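Local coordinates for protein protease VII (Escherichia coli, PDB 1I78) that cleaves proteins and peptides as an outer-membrane protease of the omptin family, built as an integral beta barrel, at residues 191-196 with 244-249. The protein carries 3 engineered substitutions. Numbering follows the deposited sequence.
Sequences DFELGG and NAKVYV
E193 and K246 make the whole of this contact. Their side chains meet in a salt bridge, with K246 NZ 2.6 Å from E193 OE1. The ammonium donates to the anti lone pair of that oxygen, the one turned away from OE2. The two side chains cross at about a right angle. Both start with CG anti to the backbone N; K246 then bends at chi3 (78°), which carries NZ over to the carboxylate.

The backbones do not pair here. The nearest CA atoms, of E193 and Y248, are 8.7 Å apart, because strand 219-242 runs between strands 192-213 and 245-267. Y240 of that middle strand forms a second hydrogen bond with E193 OE1 through its OH and touches the K246 side chain. One carboxylate oxygen thus has two partners. Both charged residues are buried, and the bridge would offset their charges.

The neighbouring F192, L194, V247 and V249 lie on the outer surface, consistent with a lipid-facing wall. A buried charged pair that links next-but-one strands on the interior side, with apolar residues outside, is characteristic of an outer-membrane beta barrel, here the omptin barrel near one end.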
ATOM      1  N   ASP A 191      -1.262  33.859   6.829  1.00 56.54           N
ATOM      2  CA  ASP A 191      -0.685  33.156   5.680  1.00 54.63           C
ATOM      3  C   ASP A 191      -0.316  31.732   6.040  1.00 51.52           C
ATOM      4  O   ASP A 191       0.363  31.048   5.279  1.00 50.64           O
ATOM      5  CB  ASP A 191       0.562  33.874   5.155  1.00 56.38           C
ATOM      6  CG  ASP A 191       0.233  35.184   4.456  1.00 60.70           C
ATOM      7  OD1 ASP A 191      -0.632  35.176   3.548  1.00 60.07           O
ATOM      8  OD2 ASP A 191       0.847  36.219   4.809  1.00 62.57           O
ATOM      9  N   PHE A 192      -0.763  31.293   7.213  1.00 48.31           N
ATOM     10  CA  PHE A 192      -0.478  29.940   7.681  1.00 46.03           C
ATOM     11  C   PHE A 192      -1.705  29.038   7.469  1.00 45.15           C
ATOM     12  O   PHE A 192      -2.848  29.460   7.675  1.00 42.31           O
ATOM     13  CB  PHE A 192      -0.088  29.974   9.162  1.00 43.51           C
ATOM     14  CG  PHE A 192       0.446  28.676   9.669  1.00 41.92           C
ATOM     15  CD1 PHE A 192       1.587  28.121   9.111  1.00 41.72           C
ATOM     16  CD2 PHE A 192      -0.205  27.989  10.689  1.00 41.61           C
ATOM     17  CE1 PHE A 192       2.078  26.887   9.561  1.00 43.83           C
ATOM     18  CE2 PHE A 192       0.273  26.764  11.143  1.00 43.08           C
ATOM     19  CZ  PHE A 192       1.420  26.208  10.577  1.00 41.59           C
ATOM     20  N   GLU A 193      -1.463  27.794   7.064  1.00 44.44           N
ATOM     21  CA  GLU A 193      -2.561  26.873   6.799  1.00 43.96           C
ATOM     22  C   GLU A 193      -2.334  25.445   7.294  1.00 43.71           C
ATOM     23  O   GLU A 193      -1.279  24.848   7.061  1.00 43.74           O
ATOM     24  CB  GLU A 193      -2.840  26.852   5.294  1.00 43.50           C
ATOM     25  CG  GLU A 193      -4.158  26.199   4.894  1.00 44.52           C
ATOM     26  CD  GLU A 193      -4.531  26.505   3.450  1.00 44.10           C
ATOM     27  OE1 GLU A 193      -3.833  26.026   2.531  1.00 43.68           O
ATOM     28  OE2 GLU A 193      -5.516  27.241   3.235  1.00 46.96           O
ATOM     29  N   LEU A 194      -3.342  24.916   7.981  1.00 43.23           N
ATOM     30  CA  LEU A 194      -3.321  23.556   8.510  1.00 41.50           C
ATOM     31  C   LEU A 194      -4.477  22.804   7.853  1.00 42.57           C
ATOM     32  O   LEU A 194      -5.590  23.324   7.771  1.00 39.21           O
ATOM     33  CB  LEU A 194      -3.516  23.562  10.031  1.00 40.07           C
ATOM     34  CG  LEU A 194      -2.427  24.167  10.924  1.00 39.40           C
ATOM     35  CD1 LEU A 194      -2.899  24.155  12.363  1.00 38.36           C
ATOM     36  CD2 LEU A 194      -1.137  23.383  10.790  1.00 36.97           C
ATOM     37  N   GLY A 195      -4.211  21.592   7.375  1.00 43.46           N
ATOM     38  CA  GLY A 195      -5.259  20.810   6.744  1.00 42.65           C
ATOM     39  C   GLY A 195      -5.225  19.322   7.048  1.00 42.98           C
ATOM     40  O   GLY A 195      -4.301  18.811   7.685  1.00 43.98           O
ATOM     41  N   GLY A 196      -6.247  18.616   6.579  1.00 42.72           N
ATOM     42  CA  GLY A 196      -6.315  17.185   6.801  1.00 40.59           C
ATOM     43  C   GLY A 196      -7.209  16.491   5.794  1.00 40.72           C
ATOM     44  O   GLY A 196      -8.057  17.112   5.150  1.00 41.64           O
ATOM     45  N   ASN A 244      -0.264  33.138  -4.296  1.00 57.79           N
ATOM     46  CA  ASN A 244      -0.613  31.862  -4.908  1.00 58.68           C
ATOM     47  C   ASN A 244       0.495  30.819  -4.983  1.00 57.71           C
ATOM     48  O   ASN A 244       0.636  30.125  -5.989  1.00 58.23           O
ATOM     49  CB  ASN A 244      -1.194  32.095  -6.309  1.00 63.21           C
ATOM     50  CG  ASN A 244      -0.318  32.986  -7.178  1.00 65.88           C
ATOM     51  OD1 ASN A 244       0.754  32.580  -7.643  1.00 67.13           O
ATOM     52  ND2 ASN A 244      -0.778  34.214  -7.402  1.00 67.56           N
ATOM     53  N   ALA A 245       1.268  30.705  -3.906  1.00 55.23           N
ATOM     54  CA  ALA A 245       2.352  29.730  -3.824  1.00 53.98           C
ATOM     55  C   ALA A 245       2.471  29.263  -2.373  1.00 53.46           C
ATOM     56  O   ALA A 245       2.978  29.997  -1.521  1.00 53.99           O
ATOM     57  CB  ALA A 245       3.663  30.352  -4.288  1.00 52.29           C
ATOM     58  N   LYS A 246       1.993  28.050  -2.090  1.00 51.23           N
ATOM     59  CA  LYS A 246       2.055  27.524  -0.736  1.00 48.47           C
ATOM     60  C   LYS A 246       3.133  26.477  -0.539  1.00 47.60           C
ATOM     61  O   LYS A 246       3.164  25.453  -1.219  1.00 49.11           O
ATOM     62  CB  LYS A 246       0.719  26.925  -0.312  1.00 47.99           C
ATOM     63  CG  LYS A 246       0.756  26.377   1.120  1.00 50.93           C
ATOM     64  CD  LYS A 246      -0.613  25.953   1.674  1.00 49.86           C
ATOM     65  CE  LYS A 246      -1.064  24.606   1.140  1.00 49.72           C
ATOM     66  NZ  LYS A 246      -2.274  24.108   1.861  1.00 50.60           N
ATOM     67  N   VAL A 247       4.036  26.737   0.390  1.00 44.90           N
ATOM     68  CA  VAL A 247       5.071  25.770   0.674  1.00 43.28           C
ATOM     69  C   VAL A 247       4.451  24.937   1.805  1.00 42.26           C
ATOM     70  O   VAL A 247       3.860  25.482   2.748  1.00 41.87           O
ATOM     71  CB  VAL A 247       6.391  26.478   1.077  1.00 42.80           C
ATOM     72  CG1 VAL A 247       6.484  26.655   2.581  1.00 42.14           C
ATOM     73  CG2 VAL A 247       7.568  25.710   0.521  1.00 43.77           C
ATOM     74  N   TYR A 248       4.544  23.618   1.697  1.00 40.13           N
ATOM     75  CA  TYR A 248       3.927  22.767   2.700  1.00 38.06           C
ATOM     76  C   TYR A 248       4.659  21.463   3.007  1.00 35.97           C
ATOM     77  O   TYR A 248       5.516  20.992   2.248  1.00 34.22           O
ATOM     78  CB  TYR A 248       2.491  22.449   2.274  1.00 38.85           C
ATOM     79  CG  TYR A 248       2.416  21.347   1.249  1.00 41.07           C
ATOM     80  CD1 TYR A 248       2.422  20.004   1.639  1.00 41.77           C
ATOM     81  CD2 TYR A 248       2.416  21.640  -0.117  1.00 42.81           C
ATOM     82  CE1 TYR A 248       2.439  18.976   0.692  1.00 42.69           C
ATOM     83  CE2 TYR A 248       2.431  20.621  -1.075  1.00 44.34           C
ATOM     84  CZ  TYR A 248       2.444  19.292  -0.658  1.00 44.57           C
ATOM     85  OH  TYR A 248       2.474  18.289  -1.595  1.00 44.85           O
ATOM     86  N   VAL A 249       4.264  20.877   4.128  1.00 34.42           N
ATOM     87  CA  VAL A 249       4.832  19.638   4.624  1.00 33.05           C
ATOM     88  C   VAL A 249       3.643  18.722   4.984  1.00 34.49           C
ATOM     89  O   VAL A 249       2.610  19.195   5.482  1.00 32.79           O
ATOM     90  CB  VAL A 249       5.763  19.985   5.845  1.00 33.35           C
ATOM     91  CG1 VAL A 249       5.207  19.439   7.156  1.00 29.75           C
ATOM     92  CG2 VAL A 249       7.188  19.525   5.551  1.00 28.78           C
TER